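SxtG (Microseira wollei, PDB 6U1R) probably transfers an amidino group through an amidino-cysteine intermediate, as an amidinotransferase of the saxitoxin biosynthetic pathway. Local coordinates at residues A48-L53 against G77-P82; E84-A89 against Y360-S365. All blocks are in the same frame, centred on the assembly; numbering follows the deposited sequence.

Contact 1. Residues A48-L53 against G77-P82; sequences AMLPAL and GGIPYP
Gly77 passes close to Ala52, whose CB lies 3.6 Å from Gly77 N; a methyl suits so close a backbone. Gly77 and Gly78 both have positive phi, and at these backbone angles a CB would collide with the preceding carbonyl oxygen. The methyl of Met49, its chain bent at chi2 and chi3 (-67° and -66°), folds over the backbone from Gly78 to Pro80, with CE 3.4 Å from Ile79 C. A water links Ile79 N, from which it accepts, to Leu50 O, to which it can donate, and Ile79 O accepts a backbone hydrogen bond from Leu50 N (2.9 Å). Pro80, which has no N-H to offer, sets its CB against Met49 SD, and the two residues form a single beta bridge. Tyr81 N then makes a backbone hydrogen bond to Ala48 O at 3.0 Å. The Tyr81 ring, a broad flat surface, takes the branch tip CD2 of Leu50 over the centre of one face, a CH-pi contact 3.5 Å from the centroid, while Met49 O lies at the ring edge. Two loops are thus paired over a short length: one joins strand 37-42 to helix 53-57, the other helix 63-72, where Val72 touches Leu50, to helix 83-102, N-capped by Pro82.

Contact 2. Residues E84-A89 against Y360-S365; sequences EMIAVA and YPFLGS
Phe362 reaches from the loop between strands 350-354 and 370-375 to the first turns of helix 83-102, where Met85, Ile86 and Ala89 meet this loop in an apolar helix-to-loop packing, consistent with the alpha/beta propeller of the amidinotransferase family. From CB, which is directed at the helix, the side chain continues to CG, set anti to the carbonyl carbon (chi1 -59°), and the ring then extends to the helix surface. Phe362 CD1 comes within 4.2 Å of Ala89 CB, and Phe362 CE1, one atom further out, closes on Ala89 CB at 3.6 Å. Phe362 CE1 also lies 4.0 Å from Met85 O, which is near the ring plane and already accepts the helical bond from Ala89 N. Further round the rim, Phe362 CE2 and CZ meet Ile86 CG1, with Phe362 CZ 3.9 Å from Ile86 CG1, again near the ring plane. Ala89 suits its place because its small methyl lets an aromatic ring come close to the helix, while the branched Ile86 side chain runs at about a right angle to that of Phe362 and meets the ring at its edge. Phe362 is also stacked with Tyr81, and its side chain is about 8 Å from that of Cys368, the predicted amidino-cysteine nucleophile. Beside Phe362, flexible Met85 turns at chi3 (69°) and presses its methyl on the rigid Pro361 ring, tighter than usual van der Waals contact, with Met85 CE 3.3 Å from Pro361 CB.

How the contacts relate
From the N terminus, the chain leaves strand 37-42, passes through 48-53 and helices 53-57 and 63-72, and returns at 77-82, where contact 1 closes a short, largely helical loop. Helix 83-102 follows at once, and its first turns open contact 2, which closes only after some 270 residues at 360-365, so the two loops are in series and neither nests in nor crosses the other. The contacts nevertheless touch: Tyr81 OH probably hydrogen-bonds to Pro361 O at 2.6 Å, and Ala48 CB packs against Phe362 CE2. Together they tie the N-terminal loops and helix 83-102 to the loop that leads toward Cys368.

Contact 1. Residues A48-L53 against G77-P82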
loop_
_atom_site.group_PDB
_atom_site.type_symbol
_atom_site.label_atom_id
_atom_site.label_comp_id
_atom_site.label_asym_id
_atom_site.label_seq_id
_atom_site.Cartn_x
_atom_site.Cartn_y
_atom_site.Cartn_z
ATOM N N ALA A 48 7.957 10.157 -21.127
ATOM C CA ALA A 48 6.528 9.893 -21.025
ATOM C C ALA A 48 6.041 8.968 -22.143
ATOM O O ALA A 48 6.475 9.073 -23.292
ATOM C CB ALA A 48 5.758 11.215 -21.059
ATOM N N MET A 49 5.140 8.050 -21.778
ATOM C CA MET A 49 4.504 7.089 -22.671
ATOM C C MET A 49 3.019 7.401 -22.770
ATOM O O MET A 49 2.396 7.777 -21.777
ATOM C CB MET A 49 4.677 5.653 -22.153
ATOM C CG MET A 49 6.125 5.268 -21.844
ATOM S SD MET A 49 7.159 5.185 -23.317
ATOM C CE MET A 49 6.413 3.814 -24.172
ATOM N N LEU A 50 2.447 7.237 -23.960
ATOM C CA LEU A 50 1.038 7.550 -24.147
ATOM C C LEU A 50 0.156 6.708 -23.217
ATOM O O LEU A 50 0.501 5.569 -22.872
ATOM C CB LEU A 50 0.627 7.302 -25.600
ATOM C CG LEU A 50 1.209 8.200 -26.689
ATOM C CD1 LEU A 50 0.697 7.729 -28.065
ATOM C CD2 LEU A 50 0.838 9.666 -26.432
ATOM N N PRO A 51 -1.002 7.244 -22.815
ATOM C CA PRO A 51 -1.985 6.437 -22.089
ATOM C C PRO A 51 -2.388 5.222 -22.907
ATOM O O PRO A 51 -2.424 5.268 -24.138
ATOM C CB PRO A 51 -3.178 7.393 -21.919
ATOM C CG PRO A 51 -2.667 8.731 -22.191
ATOM C CD PRO A 51 -1.520 8.579 -23.141
ATOM N N ALA A 52 -2.739 4.150 -22.205
ATOM C CA ALA A 52 -3.273 2.951 -22.833
ATOM C C ALA A 52 -4.783 3.056 -22.976
ATOM O O ALA A 52 -5.480 3.526 -22.063
ATOM C CB ALA A 52 -2.925 1.713 -22.010
ATOM N N LEU A 53 -5.282 2.587 -24.119
ATOM C CA LEU A 53 -6.697 2.703 -24.435
ATOM C C LEU A 53 -7.557 1.833 -23.530
ATOM O O LEU A 53 -8.693 2.214 -23.189
ATOM C CB LEU A 53 -6.912 2.317 -25.908
ATOM C CG LEU A 53 -8.255 2.570 -26.565
ATOM C CD1 LEU A 53 -8.563 4.077 -26.603
ATOM C CD2 LEU A 53 -8.236 1.983 -27.987
ATOM N N GLY A 77 -0.378 0.154 -23.960
ATOM C CA GLY A 77 0.763 1.043 -23.892
ATOM C C GLY A 77 1.891 0.644 -24.826
ATOM O O GLY A 77 1.662 -0.016 -25.849
ATOM N N GLY A 78 3.115 1.034 -24.484
ATOM C CA GLY A 78 4.277 0.712 -25.286
ATOM C C GLY A 78 4.624 1.720 -26.357
ATOM O O GLY A 78 5.585 1.493 -27.110
ATOM N N ILE A 79 3.905 2.833 -26.434
ATOM C CA ILE A 79 4.119 3.863 -27.445
ATOM C C ILE A 79 4.571 5.135 -26.731
ATOM O O ILE A 79 3.840 5.657 -25.884
ATOM C CB ILE A 79 2.848 4.142 -28.263
ATOM C CG1 ILE A 79 2.258 2.849 -28.844
ATOM C CG2 ILE A 79 3.149 5.170 -29.375
ATOM C CD1 ILE A 79 3.152 2.176 -29.873
ATOM N N PRO A 80 5.726 5.718 -27.067
ATOM C CA PRO A 80 6.130 6.971 -26.410
ATOM C C PRO A 80 5.327 8.168 -26.910
ATOM O O PRO A 80 4.793 8.181 -28.018
ATOM C CB PRO A 80 7.610 7.106 -26.790
ATOM C CG PRO A 80 7.678 6.476 -28.156
ATOM C CD PRO A 80 6.724 5.281 -28.061
ATOM N N TYR A 81 5.246 9.197 -26.067
ATOM C CA TYR A 81 4.829 10.496 -26.571
ATOM C C TYR A 81 5.809 10.946 -27.651
ATOM O O TYR A 81 7.015 10.678 -27.540
ATOM C CB TYR A 81 4.797 11.549 -25.459
ATOM C CG TYR A 81 3.498 11.623 -24.689
ATOM C CD1 TYR A 81 3.261 10.775 -23.625
ATOM C CD2 TYR A 81 2.507 12.553 -25.029
ATOM C CE1 TYR A 81 2.075 10.832 -22.914
ATOM C CE2 TYR A 81 1.320 12.622 -24.323
ATOM C CZ TYR A 81 1.108 11.759 -23.254
ATOM O OH TYR A 81 -0.061 11.799 -22.530
ATOM N N PRO A 82 5.347 11.643 -28.686
ATOM C CA PRO A 82 6.283 12.220 -29.654
ATOM C C PRO A 82 7.306 13.102 -28.962
ATOM O O PRO A 82 6.958 13.896 -28.071
ATOM C CB PRO A 82 5.372 13.031 -30.581
ATOM C CG PRO A 82 4.081 12.314 -30.529
ATOM C CD PRO A 82 3.946 11.818 -29.118
HETATM O O HOH W 1 1.807 4.141 -24.726
#

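Contact 2. Residues E84-A89 against Y360-S365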
loop_
_atom_site.group_PDB
_atom_site.type_symbol
_atom_site.label_atom_id
_atom_site.label_comp_id
_atom_site.label_asym_id
_atom_site.label_seq_id
_atom_site.Cartn_x
_atom_site.Cartn_y
_atom_site.Cartn_z
ATOM N N GLU A 84 8.799 15.770 -29.800
ATOM C CA GLU A 84 8.580 17.205 -29.893
ATOM C C GLU A 84 7.521 17.666 -28.901
ATOM O O GLU A 84 7.600 18.788 -28.389
ATOM C CB GLU A 84 8.216 17.596 -31.331
ATOM C CG GLU A 84 6.911 17.000 -31.878
ATOM C CD GLU A 84 7.069 15.618 -32.555
ATOM O OE1 GLU A 84 8.000 14.824 -32.224
ATOM O OE2 GLU A 84 6.224 15.329 -33.429
ATOM N N MET A 85 6.528 16.819 -28.609
ATOM C CA MET A 85 5.538 17.175 -27.603
ATOM C C MET A 85 6.166 17.267 -26.218
ATOM O O MET A 85 5.865 18.189 -25.453
ATOM C CB MET A 85 4.391 16.164 -27.611
ATOM C CG MET A 85 3.534 16.231 -28.854
ATOM S SD MET A 85 2.093 15.131 -28.758
ATOM C CE MET A 85 1.124 15.945 -27.504
ATOM N N ILE A 86 7.030 16.317 -25.868
ATOM C CA ILE A 86 7.725 16.386 -24.590
ATOM C C ILE A 86 8.560 17.666 -24.505
ATOM O O ILE A 86 8.582 18.346 -23.468
ATOM C CB ILE A 86 8.574 15.118 -24.399
ATOM C CG1 ILE A 86 7.633 13.923 -24.201
ATOM C CG2 ILE A 86 9.536 15.273 -23.224
ATOM C CD1 ILE A 86 8.311 12.555 -24.217
ATOM N N ALA A 87 9.240 18.023 -25.597
ATOM C CA ALA A 87 10.131 19.181 -25.571
ATOM C C ALA A 87 9.358 20.476 -25.333
ATOM O O ALA A 87 9.755 21.304 -24.500
ATOM C CB ALA A 87 10.931 19.249 -26.867
ATOM N N VAL A 88 8.235 20.668 -26.036
ATOM C CA VAL A 88 7.469 21.902 -25.857
ATOM C C VAL A 88 6.866 21.957 -24.459
ATOM O O VAL A 88 6.826 23.023 -23.828
ATOM C CB VAL A 88 6.383 22.058 -26.949
ATOM C CG1 VAL A 88 7.009 22.148 -28.320
ATOM C CG2 VAL A 88 5.383 20.928 -26.918
ATOM N N ALA A 89 6.388 20.820 -23.946
ATOM C CA ALA A 89 5.831 20.807 -22.602
ATOM C C ALA A 89 6.906 21.067 -21.559
ATOM O O ALA A 89 6.641 21.708 -20.539
ATOM C CB ALA A 89 5.131 19.474 -22.308
ATOM N N TYR A 360 -1.393 19.864 -21.547
ATOM C CA TYR A 360 -2.685 19.183 -21.554
ATOM C C TYR A 360 -2.646 17.781 -22.162
ATOM O O TYR A 360 -3.399 16.916 -21.681
ATOM C CB TYR A 360 -3.718 20.031 -22.303
ATOM C CG TYR A 360 -4.102 21.360 -21.668
ATOM C CD1 TYR A 360 -3.607 21.767 -20.434
ATOM C CD2 TYR A 360 -4.980 22.208 -22.323
ATOM C CE1 TYR A 360 -3.978 22.988 -19.885
ATOM C CE2 TYR A 360 -5.353 23.412 -21.786
ATOM C CZ TYR A 360 -4.855 23.796 -20.567
ATOM O OH TYR A 360 -5.220 24.995 -20.020
ATOM N N PRO A 361 -1.864 17.498 -23.213
ATOM C CA PRO A 361 -1.844 16.122 -23.752
ATOM C C PRO A 361 -1.294 15.112 -22.769
ATOM O O PRO A 361 -1.484 13.903 -22.968
ATOM C CB PRO A 361 -0.947 16.223 -24.994
ATOM C CG PRO A 361 -0.770 17.664 -25.274
ATOM C CD PRO A 361 -1.021 18.410 -24.004
ATOM N N PHE A 362 -0.604 15.563 -21.725
ATOM C CA PHE A 362 -0.143 14.691 -20.652
ATOM C C PHE A 362 -1.177 14.550 -19.545
ATOM O O PHE A 362 -0.857 14.020 -18.476
ATOM C CB PHE A 362 1.185 15.214 -20.103
ATOM C CG PHE A 362 2.256 15.282 -21.146
ATOM C CD1 PHE A 362 2.353 16.397 -21.969
ATOM C CD2 PHE A 362 3.132 14.216 -21.341
ATOM C CE1 PHE A 362 3.323 16.464 -22.968
ATOM C CE2 PHE A 362 4.107 14.273 -22.332
ATOM C CZ PHE A 362 4.198 15.384 -23.154
ATOM N N LEU A 363 -2.402 15.032 -19.791
ATOM C CA LEU A 363 -3.601 14.795 -18.997
ATOM C C LEU A 363 -3.641 15.604 -17.705
ATOM O O LEU A 363 -4.254 15.173 -16.716
ATOM C CB LEU A 363 -3.746 13.304 -18.676
ATOM C CG LEU A 363 -3.719 12.375 -19.903
ATOM C CD1 LEU A 363 -4.124 10.956 -19.516
ATOM C CD2 LEU A 363 -4.600 12.904 -21.020
ATOM N N GLY A 364 -3.009 16.771 -17.702
ATOM C CA GLY A 364 -3.115 17.655 -16.553
ATOM C C GLY A 364 -2.839 19.107 -16.884
ATOM O O GLY A 364 -2.311 19.448 -17.944
ATOM N N SER A 365 -3.198 19.971 -15.930
ATOM C CA SER A 365 -2.713 21.345 -15.920
ATOM C C SER A 365 -2.096 21.594 -14.543
ATOM O O SER A 365 -1.576 20.653 -13.937
ATOM C CB SER A 365 -3.837 22.331 -16.263
ATOM O OG SER A 365 -3.332 23.649 -16.446
#